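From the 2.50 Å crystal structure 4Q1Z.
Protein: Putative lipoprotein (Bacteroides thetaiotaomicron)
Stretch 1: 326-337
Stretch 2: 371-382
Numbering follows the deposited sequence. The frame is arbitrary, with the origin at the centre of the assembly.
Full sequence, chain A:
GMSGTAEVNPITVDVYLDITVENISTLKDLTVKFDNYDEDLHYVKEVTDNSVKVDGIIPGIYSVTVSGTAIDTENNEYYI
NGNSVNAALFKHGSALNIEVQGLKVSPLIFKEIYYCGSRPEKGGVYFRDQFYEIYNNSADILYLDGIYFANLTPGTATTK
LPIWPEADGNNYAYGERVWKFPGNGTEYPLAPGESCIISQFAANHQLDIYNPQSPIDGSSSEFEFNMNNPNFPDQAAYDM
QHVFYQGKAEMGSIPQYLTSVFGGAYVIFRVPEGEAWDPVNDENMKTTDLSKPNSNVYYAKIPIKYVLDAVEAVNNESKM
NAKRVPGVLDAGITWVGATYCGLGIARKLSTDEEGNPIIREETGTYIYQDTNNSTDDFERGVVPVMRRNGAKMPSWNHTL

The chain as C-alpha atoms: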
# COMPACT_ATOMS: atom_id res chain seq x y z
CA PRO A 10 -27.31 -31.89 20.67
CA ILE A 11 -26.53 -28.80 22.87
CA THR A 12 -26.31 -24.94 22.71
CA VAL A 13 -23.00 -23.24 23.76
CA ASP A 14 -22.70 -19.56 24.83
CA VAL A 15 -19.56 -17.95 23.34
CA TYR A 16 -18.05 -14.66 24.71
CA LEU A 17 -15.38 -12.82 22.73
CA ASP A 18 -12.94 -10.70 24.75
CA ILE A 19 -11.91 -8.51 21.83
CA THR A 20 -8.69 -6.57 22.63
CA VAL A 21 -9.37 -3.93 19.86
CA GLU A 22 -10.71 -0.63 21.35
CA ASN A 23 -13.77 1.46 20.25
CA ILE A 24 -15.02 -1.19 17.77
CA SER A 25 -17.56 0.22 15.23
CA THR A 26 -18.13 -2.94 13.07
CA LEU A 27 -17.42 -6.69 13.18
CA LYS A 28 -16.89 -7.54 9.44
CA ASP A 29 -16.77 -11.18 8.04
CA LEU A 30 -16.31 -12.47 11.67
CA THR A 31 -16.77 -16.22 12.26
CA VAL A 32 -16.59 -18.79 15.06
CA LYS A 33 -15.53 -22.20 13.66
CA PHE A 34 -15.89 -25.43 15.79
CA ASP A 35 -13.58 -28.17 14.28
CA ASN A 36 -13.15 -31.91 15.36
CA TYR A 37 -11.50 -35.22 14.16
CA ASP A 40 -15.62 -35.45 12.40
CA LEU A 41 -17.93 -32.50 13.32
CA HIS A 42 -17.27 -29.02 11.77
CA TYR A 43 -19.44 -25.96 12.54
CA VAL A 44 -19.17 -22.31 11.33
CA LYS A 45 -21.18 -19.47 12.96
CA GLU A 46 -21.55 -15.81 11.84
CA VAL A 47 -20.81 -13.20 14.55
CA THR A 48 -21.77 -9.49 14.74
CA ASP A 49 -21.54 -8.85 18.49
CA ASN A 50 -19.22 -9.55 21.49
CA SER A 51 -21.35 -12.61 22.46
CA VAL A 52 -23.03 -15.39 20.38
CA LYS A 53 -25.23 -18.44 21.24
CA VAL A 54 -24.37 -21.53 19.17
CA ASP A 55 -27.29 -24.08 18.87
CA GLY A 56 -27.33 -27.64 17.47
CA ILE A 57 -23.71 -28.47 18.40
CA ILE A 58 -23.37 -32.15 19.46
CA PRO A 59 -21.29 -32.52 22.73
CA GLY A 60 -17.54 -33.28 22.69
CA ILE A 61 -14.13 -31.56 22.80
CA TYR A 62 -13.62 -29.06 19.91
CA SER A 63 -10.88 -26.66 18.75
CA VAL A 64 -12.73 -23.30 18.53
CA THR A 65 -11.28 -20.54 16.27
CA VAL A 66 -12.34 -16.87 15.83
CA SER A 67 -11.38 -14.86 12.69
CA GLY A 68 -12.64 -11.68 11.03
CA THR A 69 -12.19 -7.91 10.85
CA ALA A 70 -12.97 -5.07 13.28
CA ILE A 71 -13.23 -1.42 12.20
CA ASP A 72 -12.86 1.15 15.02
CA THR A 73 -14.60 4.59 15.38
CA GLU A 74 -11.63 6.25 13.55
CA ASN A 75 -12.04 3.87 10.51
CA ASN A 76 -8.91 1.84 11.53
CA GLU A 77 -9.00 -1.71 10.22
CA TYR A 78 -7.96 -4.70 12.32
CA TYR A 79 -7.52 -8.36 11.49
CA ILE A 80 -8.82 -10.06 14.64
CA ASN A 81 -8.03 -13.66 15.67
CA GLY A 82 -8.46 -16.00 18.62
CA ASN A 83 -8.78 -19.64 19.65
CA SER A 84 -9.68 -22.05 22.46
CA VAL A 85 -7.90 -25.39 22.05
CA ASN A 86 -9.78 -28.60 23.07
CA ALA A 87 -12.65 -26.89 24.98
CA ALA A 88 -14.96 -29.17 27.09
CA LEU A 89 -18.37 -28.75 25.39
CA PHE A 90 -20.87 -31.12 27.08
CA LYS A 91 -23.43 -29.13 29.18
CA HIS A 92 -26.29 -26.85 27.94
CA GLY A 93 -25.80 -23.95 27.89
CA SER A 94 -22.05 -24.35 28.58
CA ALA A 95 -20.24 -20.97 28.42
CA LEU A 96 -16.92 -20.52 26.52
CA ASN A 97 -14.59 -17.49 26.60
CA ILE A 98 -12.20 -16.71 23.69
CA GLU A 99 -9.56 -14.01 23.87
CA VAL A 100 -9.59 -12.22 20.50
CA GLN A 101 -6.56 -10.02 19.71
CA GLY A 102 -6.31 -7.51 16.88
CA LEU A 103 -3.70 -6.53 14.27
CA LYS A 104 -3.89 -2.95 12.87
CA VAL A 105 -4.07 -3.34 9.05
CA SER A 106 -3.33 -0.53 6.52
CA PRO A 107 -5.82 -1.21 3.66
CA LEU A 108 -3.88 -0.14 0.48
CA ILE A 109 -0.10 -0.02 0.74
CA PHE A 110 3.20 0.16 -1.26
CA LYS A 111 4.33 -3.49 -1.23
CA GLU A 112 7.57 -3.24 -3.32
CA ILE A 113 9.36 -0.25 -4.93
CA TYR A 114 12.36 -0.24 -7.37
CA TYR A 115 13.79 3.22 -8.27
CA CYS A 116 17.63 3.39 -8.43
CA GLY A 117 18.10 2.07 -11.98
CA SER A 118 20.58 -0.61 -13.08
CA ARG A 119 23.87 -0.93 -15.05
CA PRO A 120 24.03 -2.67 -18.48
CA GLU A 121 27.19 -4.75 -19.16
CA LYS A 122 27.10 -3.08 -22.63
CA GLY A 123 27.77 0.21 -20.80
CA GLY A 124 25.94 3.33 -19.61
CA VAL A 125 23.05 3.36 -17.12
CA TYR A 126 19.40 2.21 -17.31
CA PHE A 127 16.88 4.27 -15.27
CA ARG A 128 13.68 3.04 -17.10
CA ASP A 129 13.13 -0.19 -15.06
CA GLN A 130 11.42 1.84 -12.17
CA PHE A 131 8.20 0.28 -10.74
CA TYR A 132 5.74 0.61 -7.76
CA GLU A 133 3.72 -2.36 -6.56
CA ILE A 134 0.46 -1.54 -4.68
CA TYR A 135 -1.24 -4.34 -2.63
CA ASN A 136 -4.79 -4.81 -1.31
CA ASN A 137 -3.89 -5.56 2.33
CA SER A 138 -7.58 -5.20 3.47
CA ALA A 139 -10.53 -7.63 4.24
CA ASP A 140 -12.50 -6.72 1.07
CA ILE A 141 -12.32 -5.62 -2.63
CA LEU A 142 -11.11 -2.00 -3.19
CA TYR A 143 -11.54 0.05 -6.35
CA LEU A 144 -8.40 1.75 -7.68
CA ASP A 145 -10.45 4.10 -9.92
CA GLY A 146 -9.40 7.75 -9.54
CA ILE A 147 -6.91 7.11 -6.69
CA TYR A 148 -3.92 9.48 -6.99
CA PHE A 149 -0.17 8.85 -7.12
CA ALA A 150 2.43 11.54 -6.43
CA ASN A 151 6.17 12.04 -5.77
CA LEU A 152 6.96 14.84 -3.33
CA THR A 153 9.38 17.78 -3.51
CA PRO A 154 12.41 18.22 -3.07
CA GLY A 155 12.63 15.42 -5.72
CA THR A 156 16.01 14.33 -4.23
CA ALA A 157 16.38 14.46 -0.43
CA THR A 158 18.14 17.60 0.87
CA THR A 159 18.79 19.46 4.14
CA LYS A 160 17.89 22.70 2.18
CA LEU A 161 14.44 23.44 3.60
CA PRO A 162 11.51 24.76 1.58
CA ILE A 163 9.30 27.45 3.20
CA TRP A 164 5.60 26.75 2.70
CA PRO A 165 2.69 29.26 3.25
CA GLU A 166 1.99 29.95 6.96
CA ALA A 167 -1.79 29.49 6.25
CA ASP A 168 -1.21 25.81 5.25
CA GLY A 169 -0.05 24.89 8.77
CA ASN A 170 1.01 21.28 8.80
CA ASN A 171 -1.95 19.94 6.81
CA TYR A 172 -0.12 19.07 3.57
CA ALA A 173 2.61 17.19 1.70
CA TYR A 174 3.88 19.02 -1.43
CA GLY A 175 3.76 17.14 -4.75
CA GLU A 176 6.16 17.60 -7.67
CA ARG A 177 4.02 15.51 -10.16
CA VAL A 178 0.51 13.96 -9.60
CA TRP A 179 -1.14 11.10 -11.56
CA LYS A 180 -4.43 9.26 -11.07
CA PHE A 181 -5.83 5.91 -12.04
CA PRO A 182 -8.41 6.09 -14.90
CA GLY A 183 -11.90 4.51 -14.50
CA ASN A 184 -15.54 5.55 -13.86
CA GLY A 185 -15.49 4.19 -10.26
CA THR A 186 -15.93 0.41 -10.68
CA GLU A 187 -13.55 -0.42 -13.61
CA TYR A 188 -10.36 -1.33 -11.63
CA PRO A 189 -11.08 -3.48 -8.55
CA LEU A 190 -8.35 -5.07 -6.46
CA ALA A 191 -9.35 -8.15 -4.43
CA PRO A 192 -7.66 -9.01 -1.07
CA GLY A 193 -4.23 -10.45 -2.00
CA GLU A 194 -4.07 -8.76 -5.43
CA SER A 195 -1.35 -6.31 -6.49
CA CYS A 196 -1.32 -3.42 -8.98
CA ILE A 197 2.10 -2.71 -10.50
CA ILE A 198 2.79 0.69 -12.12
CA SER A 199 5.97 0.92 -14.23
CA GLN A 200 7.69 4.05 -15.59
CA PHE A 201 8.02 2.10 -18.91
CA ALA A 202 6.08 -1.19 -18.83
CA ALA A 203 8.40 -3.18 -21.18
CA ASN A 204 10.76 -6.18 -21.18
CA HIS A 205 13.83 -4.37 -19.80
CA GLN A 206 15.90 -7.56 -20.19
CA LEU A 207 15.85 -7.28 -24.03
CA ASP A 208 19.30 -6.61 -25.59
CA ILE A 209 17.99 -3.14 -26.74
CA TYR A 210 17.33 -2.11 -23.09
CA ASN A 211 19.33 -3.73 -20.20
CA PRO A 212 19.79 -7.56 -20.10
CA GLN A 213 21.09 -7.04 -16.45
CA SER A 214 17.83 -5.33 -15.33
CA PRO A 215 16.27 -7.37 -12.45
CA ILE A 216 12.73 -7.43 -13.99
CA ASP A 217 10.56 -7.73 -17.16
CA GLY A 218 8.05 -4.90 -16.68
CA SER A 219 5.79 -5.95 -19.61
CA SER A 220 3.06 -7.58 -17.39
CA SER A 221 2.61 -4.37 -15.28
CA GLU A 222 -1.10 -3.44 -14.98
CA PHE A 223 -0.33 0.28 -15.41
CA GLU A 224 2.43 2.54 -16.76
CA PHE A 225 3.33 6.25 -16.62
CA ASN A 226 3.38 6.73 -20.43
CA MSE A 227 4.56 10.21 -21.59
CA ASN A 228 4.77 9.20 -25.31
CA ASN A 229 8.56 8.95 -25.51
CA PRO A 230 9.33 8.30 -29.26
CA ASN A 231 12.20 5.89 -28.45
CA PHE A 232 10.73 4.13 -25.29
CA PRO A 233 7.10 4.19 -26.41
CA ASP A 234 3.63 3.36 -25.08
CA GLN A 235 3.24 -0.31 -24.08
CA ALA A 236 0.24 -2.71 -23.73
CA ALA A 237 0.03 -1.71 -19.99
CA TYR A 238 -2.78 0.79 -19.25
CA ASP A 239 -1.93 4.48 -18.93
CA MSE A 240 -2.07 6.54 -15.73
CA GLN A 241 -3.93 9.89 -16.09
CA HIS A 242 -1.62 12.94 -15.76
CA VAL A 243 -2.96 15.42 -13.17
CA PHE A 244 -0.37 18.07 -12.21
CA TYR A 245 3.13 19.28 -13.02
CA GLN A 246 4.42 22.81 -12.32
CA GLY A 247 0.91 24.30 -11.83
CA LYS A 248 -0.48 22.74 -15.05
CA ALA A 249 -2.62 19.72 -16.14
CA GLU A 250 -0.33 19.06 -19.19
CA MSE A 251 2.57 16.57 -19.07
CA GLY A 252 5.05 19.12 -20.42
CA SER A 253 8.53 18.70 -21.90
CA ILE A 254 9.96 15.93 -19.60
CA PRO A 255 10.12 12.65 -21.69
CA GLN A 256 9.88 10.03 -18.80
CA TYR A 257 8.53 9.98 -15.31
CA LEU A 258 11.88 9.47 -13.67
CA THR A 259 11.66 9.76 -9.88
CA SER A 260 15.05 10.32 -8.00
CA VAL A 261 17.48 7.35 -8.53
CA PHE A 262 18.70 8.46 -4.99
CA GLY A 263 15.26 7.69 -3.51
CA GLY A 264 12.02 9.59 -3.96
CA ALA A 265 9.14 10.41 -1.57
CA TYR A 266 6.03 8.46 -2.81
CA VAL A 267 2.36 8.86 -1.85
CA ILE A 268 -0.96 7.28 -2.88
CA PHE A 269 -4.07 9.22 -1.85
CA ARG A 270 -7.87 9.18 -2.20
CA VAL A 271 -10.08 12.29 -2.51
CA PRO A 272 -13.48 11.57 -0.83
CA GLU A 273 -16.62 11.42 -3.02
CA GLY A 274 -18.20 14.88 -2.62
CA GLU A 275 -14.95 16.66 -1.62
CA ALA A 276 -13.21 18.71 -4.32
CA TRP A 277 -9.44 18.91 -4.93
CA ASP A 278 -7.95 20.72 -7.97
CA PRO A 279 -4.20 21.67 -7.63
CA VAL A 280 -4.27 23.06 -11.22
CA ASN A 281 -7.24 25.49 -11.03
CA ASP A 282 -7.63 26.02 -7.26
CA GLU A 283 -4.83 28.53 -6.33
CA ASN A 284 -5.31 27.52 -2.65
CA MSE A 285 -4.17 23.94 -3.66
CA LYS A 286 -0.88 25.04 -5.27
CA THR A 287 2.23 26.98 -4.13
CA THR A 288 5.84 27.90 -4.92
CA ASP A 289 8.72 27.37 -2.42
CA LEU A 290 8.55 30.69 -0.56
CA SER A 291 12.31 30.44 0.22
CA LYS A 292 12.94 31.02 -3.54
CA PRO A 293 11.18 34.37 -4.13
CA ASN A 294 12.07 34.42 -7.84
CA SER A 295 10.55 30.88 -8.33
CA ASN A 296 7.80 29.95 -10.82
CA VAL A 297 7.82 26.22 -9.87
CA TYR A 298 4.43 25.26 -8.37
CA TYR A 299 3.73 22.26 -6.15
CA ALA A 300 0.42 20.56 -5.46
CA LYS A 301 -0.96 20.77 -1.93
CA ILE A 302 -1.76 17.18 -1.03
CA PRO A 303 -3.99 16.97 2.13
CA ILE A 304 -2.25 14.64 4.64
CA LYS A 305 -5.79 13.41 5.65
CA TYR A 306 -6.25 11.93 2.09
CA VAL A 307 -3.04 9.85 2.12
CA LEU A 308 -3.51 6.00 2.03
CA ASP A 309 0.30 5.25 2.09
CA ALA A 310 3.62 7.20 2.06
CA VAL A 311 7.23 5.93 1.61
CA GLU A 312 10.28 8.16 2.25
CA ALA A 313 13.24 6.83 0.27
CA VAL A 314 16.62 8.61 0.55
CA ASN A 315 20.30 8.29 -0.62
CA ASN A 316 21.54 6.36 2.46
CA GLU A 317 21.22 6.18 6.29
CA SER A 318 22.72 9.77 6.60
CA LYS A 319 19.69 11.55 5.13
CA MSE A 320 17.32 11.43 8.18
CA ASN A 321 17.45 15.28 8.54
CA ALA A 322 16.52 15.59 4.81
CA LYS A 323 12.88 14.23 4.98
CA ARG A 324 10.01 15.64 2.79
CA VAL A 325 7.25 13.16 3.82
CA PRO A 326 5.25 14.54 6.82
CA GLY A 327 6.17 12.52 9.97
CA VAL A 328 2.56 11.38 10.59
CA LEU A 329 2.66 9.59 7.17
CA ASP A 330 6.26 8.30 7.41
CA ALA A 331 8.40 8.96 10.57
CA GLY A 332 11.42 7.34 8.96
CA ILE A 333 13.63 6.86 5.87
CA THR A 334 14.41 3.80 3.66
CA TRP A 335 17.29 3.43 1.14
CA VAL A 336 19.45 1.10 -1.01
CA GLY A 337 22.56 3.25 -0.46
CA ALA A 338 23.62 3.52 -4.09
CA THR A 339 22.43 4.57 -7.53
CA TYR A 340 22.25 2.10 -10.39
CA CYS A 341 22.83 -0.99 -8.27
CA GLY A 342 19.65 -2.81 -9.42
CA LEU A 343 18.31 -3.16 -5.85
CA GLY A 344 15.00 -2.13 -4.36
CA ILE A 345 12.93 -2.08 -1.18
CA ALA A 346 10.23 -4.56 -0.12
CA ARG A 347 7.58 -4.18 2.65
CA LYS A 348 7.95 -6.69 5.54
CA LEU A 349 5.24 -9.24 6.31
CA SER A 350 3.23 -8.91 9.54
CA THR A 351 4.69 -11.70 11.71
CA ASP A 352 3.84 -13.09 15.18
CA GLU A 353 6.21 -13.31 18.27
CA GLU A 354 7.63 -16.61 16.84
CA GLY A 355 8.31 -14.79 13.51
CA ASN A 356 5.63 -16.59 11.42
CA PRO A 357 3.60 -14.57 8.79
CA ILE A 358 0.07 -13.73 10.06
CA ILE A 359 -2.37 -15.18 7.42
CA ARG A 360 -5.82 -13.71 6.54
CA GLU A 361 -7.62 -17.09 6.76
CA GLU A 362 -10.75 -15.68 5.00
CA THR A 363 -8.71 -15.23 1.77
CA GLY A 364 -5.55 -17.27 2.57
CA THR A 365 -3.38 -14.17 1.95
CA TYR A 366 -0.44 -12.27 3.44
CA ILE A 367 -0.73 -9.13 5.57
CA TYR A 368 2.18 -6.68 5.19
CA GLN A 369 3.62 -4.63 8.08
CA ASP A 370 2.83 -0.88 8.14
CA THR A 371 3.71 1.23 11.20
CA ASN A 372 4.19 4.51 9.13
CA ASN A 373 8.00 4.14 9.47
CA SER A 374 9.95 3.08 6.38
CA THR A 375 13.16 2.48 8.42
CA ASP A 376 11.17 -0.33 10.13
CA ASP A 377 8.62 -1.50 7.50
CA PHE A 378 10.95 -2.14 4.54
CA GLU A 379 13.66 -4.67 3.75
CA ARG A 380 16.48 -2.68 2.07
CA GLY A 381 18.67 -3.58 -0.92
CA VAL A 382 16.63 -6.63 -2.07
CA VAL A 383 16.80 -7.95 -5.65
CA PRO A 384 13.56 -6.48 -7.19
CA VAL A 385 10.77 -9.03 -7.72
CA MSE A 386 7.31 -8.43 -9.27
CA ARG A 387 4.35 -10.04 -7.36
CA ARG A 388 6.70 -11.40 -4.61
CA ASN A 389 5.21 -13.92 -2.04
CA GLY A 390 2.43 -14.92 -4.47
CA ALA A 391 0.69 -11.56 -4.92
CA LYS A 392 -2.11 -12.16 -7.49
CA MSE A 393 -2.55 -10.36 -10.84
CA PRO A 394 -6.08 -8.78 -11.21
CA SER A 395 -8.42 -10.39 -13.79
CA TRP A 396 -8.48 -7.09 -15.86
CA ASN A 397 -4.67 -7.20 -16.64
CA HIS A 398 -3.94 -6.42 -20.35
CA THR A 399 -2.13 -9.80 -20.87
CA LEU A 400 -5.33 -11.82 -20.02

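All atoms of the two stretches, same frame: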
# COMPACT_ATOMS: atom_id res chain seq x y z
N PRO A 326 5.66 14.19 5.45
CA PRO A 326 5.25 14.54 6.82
C PRO A 326 5.32 13.31 7.75
O PRO A 326 4.90 12.20 7.37
CB PRO A 326 3.83 15.06 6.62
CG PRO A 326 3.76 15.46 5.16
CD PRO A 326 4.57 14.43 4.48
N GLY A 327 5.92 13.52 8.94
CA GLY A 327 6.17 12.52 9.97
C GLY A 327 5.00 11.62 10.33
O GLY A 327 5.20 10.44 10.64
N VAL A 328 3.77 12.16 10.30
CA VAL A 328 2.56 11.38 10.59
C VAL A 328 2.35 10.29 9.53
O VAL A 328 1.77 9.25 9.86
CB VAL A 328 1.26 12.22 10.77
CG1 VAL A 328 1.35 13.07 12.01
CG2 VAL A 328 0.97 13.08 9.54
N LEU A 329 2.81 10.54 8.28
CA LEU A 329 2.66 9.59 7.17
C LEU A 329 3.83 8.61 7.13
O LEU A 329 3.61 7.42 6.89
CB LEU A 329 2.52 10.33 5.84
CG LEU A 329 1.32 11.29 5.74
CD1 LEU A 329 1.37 12.11 4.48
CD2 LEU A 329 -0.01 10.54 5.89
N ASP A 330 5.05 9.10 7.34
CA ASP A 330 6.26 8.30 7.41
C ASP A 330 7.26 9.00 8.34
O ASP A 330 7.75 10.05 7.99
CB ASP A 330 6.87 8.01 6.02
CG ASP A 330 7.96 6.94 5.98
OD1 ASP A 330 8.39 6.48 7.08
OD2 ASP A 330 8.40 6.58 4.87
N ALA A 331 7.49 8.44 9.54
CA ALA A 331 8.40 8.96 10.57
C ALA A 331 9.86 8.63 10.27
O ALA A 331 10.76 9.17 10.90
CB ALA A 331 8.02 8.39 11.93
N GLY A 332 10.08 7.76 9.31
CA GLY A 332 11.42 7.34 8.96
C GLY A 332 11.86 7.60 7.54
O GLY A 332 11.32 8.48 6.84
N ILE A 333 12.92 6.85 7.15
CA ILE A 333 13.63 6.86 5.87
C ILE A 333 14.05 5.44 5.52
O ILE A 333 14.48 4.68 6.40
CB ILE A 333 14.88 7.79 5.90
CG1 ILE A 333 15.87 7.46 7.07
CG2 ILE A 333 14.50 9.25 5.88
CD1 ILE A 333 17.42 7.56 6.71
N THR A 334 13.98 5.10 4.23
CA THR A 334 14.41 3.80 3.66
C THR A 334 15.41 4.14 2.56
O THR A 334 15.49 5.30 2.16
CB THR A 334 13.24 2.90 3.24
OG1 THR A 334 13.74 1.58 3.00
CG2 THR A 334 12.49 3.42 2.03
N TRP A 335 16.23 3.18 2.12
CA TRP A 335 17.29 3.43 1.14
C TRP A 335 17.85 2.13 0.60
O TRP A 335 17.52 1.06 1.10
CB TRP A 335 18.46 4.27 1.79
CG TRP A 335 19.19 3.54 2.89
CD1 TRP A 335 20.26 2.70 2.76
CD2 TRP A 335 18.81 3.48 4.28
NE1 TRP A 335 20.58 2.13 3.97
CE2 TRP A 335 19.71 2.60 4.93
CE3 TRP A 335 17.80 4.10 5.05
CZ2 TRP A 335 19.66 2.35 6.32
CZ3 TRP A 335 17.72 3.82 6.41
CH2 TRP A 335 18.66 2.97 7.04
N VAL A 336 18.73 2.23 -0.42
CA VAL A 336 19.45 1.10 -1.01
C VAL A 336 20.94 1.47 -1.00
O VAL A 336 21.80 0.63 -1.26
CB VAL A 336 18.95 0.63 -2.40
CG1 VAL A 336 17.54 0.08 -2.30
CG2 VAL A 336 19.05 1.73 -3.45
N GLY A 337 21.21 2.73 -0.66
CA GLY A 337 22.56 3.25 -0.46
C GLY A 337 23.41 3.52 -1.67
O GLY A 337 24.53 3.97 -1.52
N THR A 371 3.70 0.48 9.93
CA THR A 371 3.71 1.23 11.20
C THR A 371 3.96 2.74 10.94
O THR A 371 4.19 3.49 11.89
CB THR A 371 4.76 0.65 12.18
OG1 THR A 371 6.08 0.92 11.70
CG2 THR A 371 4.58 -0.84 12.43
N ASN A 372 3.92 3.16 9.65
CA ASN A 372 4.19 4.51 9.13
C ASN A 372 5.63 4.94 9.46
O ASN A 372 5.90 6.07 9.88
CB ASN A 372 3.14 5.53 9.63
CG ASN A 372 1.80 5.32 9.01
OD1 ASN A 372 1.60 4.46 8.16
ND2 ASN A 372 0.84 6.13 9.40
N ASN A 373 6.56 3.98 9.26
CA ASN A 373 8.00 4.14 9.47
C ASN A 373 8.71 3.24 8.51
O ASN A 373 8.71 2.03 8.69
CB ASN A 373 8.38 3.84 10.92
CG ASN A 373 9.71 4.42 11.33
OD1 ASN A 373 10.71 4.38 10.59
ND2 ASN A 373 9.75 4.97 12.53
N SER A 374 9.29 3.82 7.46
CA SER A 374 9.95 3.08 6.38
C SER A 374 11.28 2.49 6.81
O SER A 374 11.70 1.50 6.22
CB SER A 374 10.13 3.96 5.15
OG SER A 374 8.89 4.01 4.45
N THR A 375 11.92 3.05 7.87
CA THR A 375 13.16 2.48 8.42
C THR A 375 12.87 1.06 8.96
O THR A 375 13.69 0.16 8.82
CB THR A 375 13.77 3.38 9.50
OG1 THR A 375 13.76 4.76 9.08
CG2 THR A 375 15.18 2.97 9.88
N ASP A 376 11.65 0.88 9.49
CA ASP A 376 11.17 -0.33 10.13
C ASP A 376 10.34 -1.26 9.24
O ASP A 376 10.38 -2.48 9.44
CB ASP A 376 10.32 0.05 11.37
CG ASP A 376 10.94 0.95 12.43
OD1 ASP A 376 12.20 1.12 12.42
OD2 ASP A 376 10.19 1.46 13.30
N ASP A 377 9.55 -0.70 8.31
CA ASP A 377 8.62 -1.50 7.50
C ASP A 377 9.21 -2.11 6.23
O ASP A 377 8.60 -3.02 5.67
CB ASP A 377 7.40 -0.64 7.11
CG ASP A 377 6.62 -0.03 8.27
OD1 ASP A 377 6.82 -0.47 9.43
OD2 ASP A 377 5.86 0.92 8.04
N PHE A 378 10.38 -1.64 5.78
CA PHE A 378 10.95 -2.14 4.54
C PHE A 378 12.28 -2.85 4.68
O PHE A 378 13.20 -2.36 5.34
CB PHE A 378 11.14 -0.99 3.54
CG PHE A 378 9.84 -0.52 2.93
CD1 PHE A 378 9.04 0.41 3.59
CD2 PHE A 378 9.40 -1.02 1.71
CE1 PHE A 378 7.82 0.79 3.06
CE2 PHE A 378 8.19 -0.61 1.16
CZ PHE A 378 7.41 0.30 1.84
N GLU A 379 12.41 -3.98 3.95
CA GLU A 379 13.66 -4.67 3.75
C GLU A 379 14.39 -3.86 2.69
O GLU A 379 13.78 -3.53 1.66
CB GLU A 379 13.45 -6.14 3.31
CG GLU A 379 13.08 -7.10 4.43
CD GLU A 379 14.15 -7.33 5.49
OE1 GLU A 379 15.35 -7.09 5.21
OE2 GLU A 379 13.78 -7.79 6.60
N ARG A 380 15.66 -3.51 2.94
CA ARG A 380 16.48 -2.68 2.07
C ARG A 380 17.48 -3.47 1.25
O ARG A 380 18.06 -4.44 1.74
CB ARG A 380 17.24 -1.66 2.91
CG ARG A 380 16.35 -0.64 3.59
CD ARG A 380 17.18 0.35 4.33
NE ARG A 380 17.91 -0.27 5.44
CZ ARG A 380 17.43 -0.39 6.67
NH1 ARG A 380 16.21 0.05 6.97
NH2 ARG A 380 18.18 -0.94 7.62
N GLY A 381 17.71 -3.00 0.02
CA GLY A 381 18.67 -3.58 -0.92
C GLY A 381 18.38 -4.99 -1.38
O GLY A 381 19.31 -5.78 -1.53
N VAL A 382 17.09 -5.32 -1.58
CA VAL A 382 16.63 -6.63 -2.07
C VAL A 382 16.76 -6.67 -3.60
O VAL A 382 16.78 -5.61 -4.24
CB VAL A 382 15.17 -6.96 -1.65
CG1 VAL A 382 15.03 -7.05 -0.14
CG2 VAL A 382 14.16 -5.98 -2.23
O HOH W 1 4.42 7.76 11.65
O HOH W 2 13.98 0.34 5.28

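Stretches 326-337 and 371-382 together bury 665 Å², both sides summed. Among backbone and amide groups, Ala331 N donates to Asn372 O (2.9 Å, nearly linear), and Asn372 ND2 gives a weak bond to Val328 O (3.3 Å). A carboxylate adds more: buried Asp330, chi1 t, turns the end of its side chain to the first turn of helix 374-377, where Asp330 OD1 accepts from Ser374 N (2.8 Å) and Asp330 OD2 from Ser374 OG (2.6 Å). Asp330 OD1 also accepts from Gly332 N (3.1 Å), so one aspartate ties its own loop to the helix start. A hydroxyl bond follows, Thr375 OG1 donating to Ile333 O (2.8 Å); within stretch 2, Asn373 OD1 caps the helix by accepting a weak bond from Thr375 N (3.3 Å). Gly332 can pack here because it has no side chain: an ideal CB would clash, 2.2 Å from Asn373 OD1 and 2.5 Å from Thr375 OG1. In a stack, the Arg380 guanidinium lies flat on Trp335, centres 4.0 Å apart and planes at 15°, with Arg380 CD 3.5 Å from the centroid of the six-membered ring of Trp335; the long side chain thus supplies both methylene and cationic contacts. Two waters complete the contact: water 2 accepts from Thr334 OG1 (2.6 Å) and Arg380 NH1 (2.8 Å) and donates to Ser374 O (2.7 Å) and Phe378 O (2.8 Å); water 1 bridges Gly327 O (3.0 Å) and Asn372 O (2.9 Å).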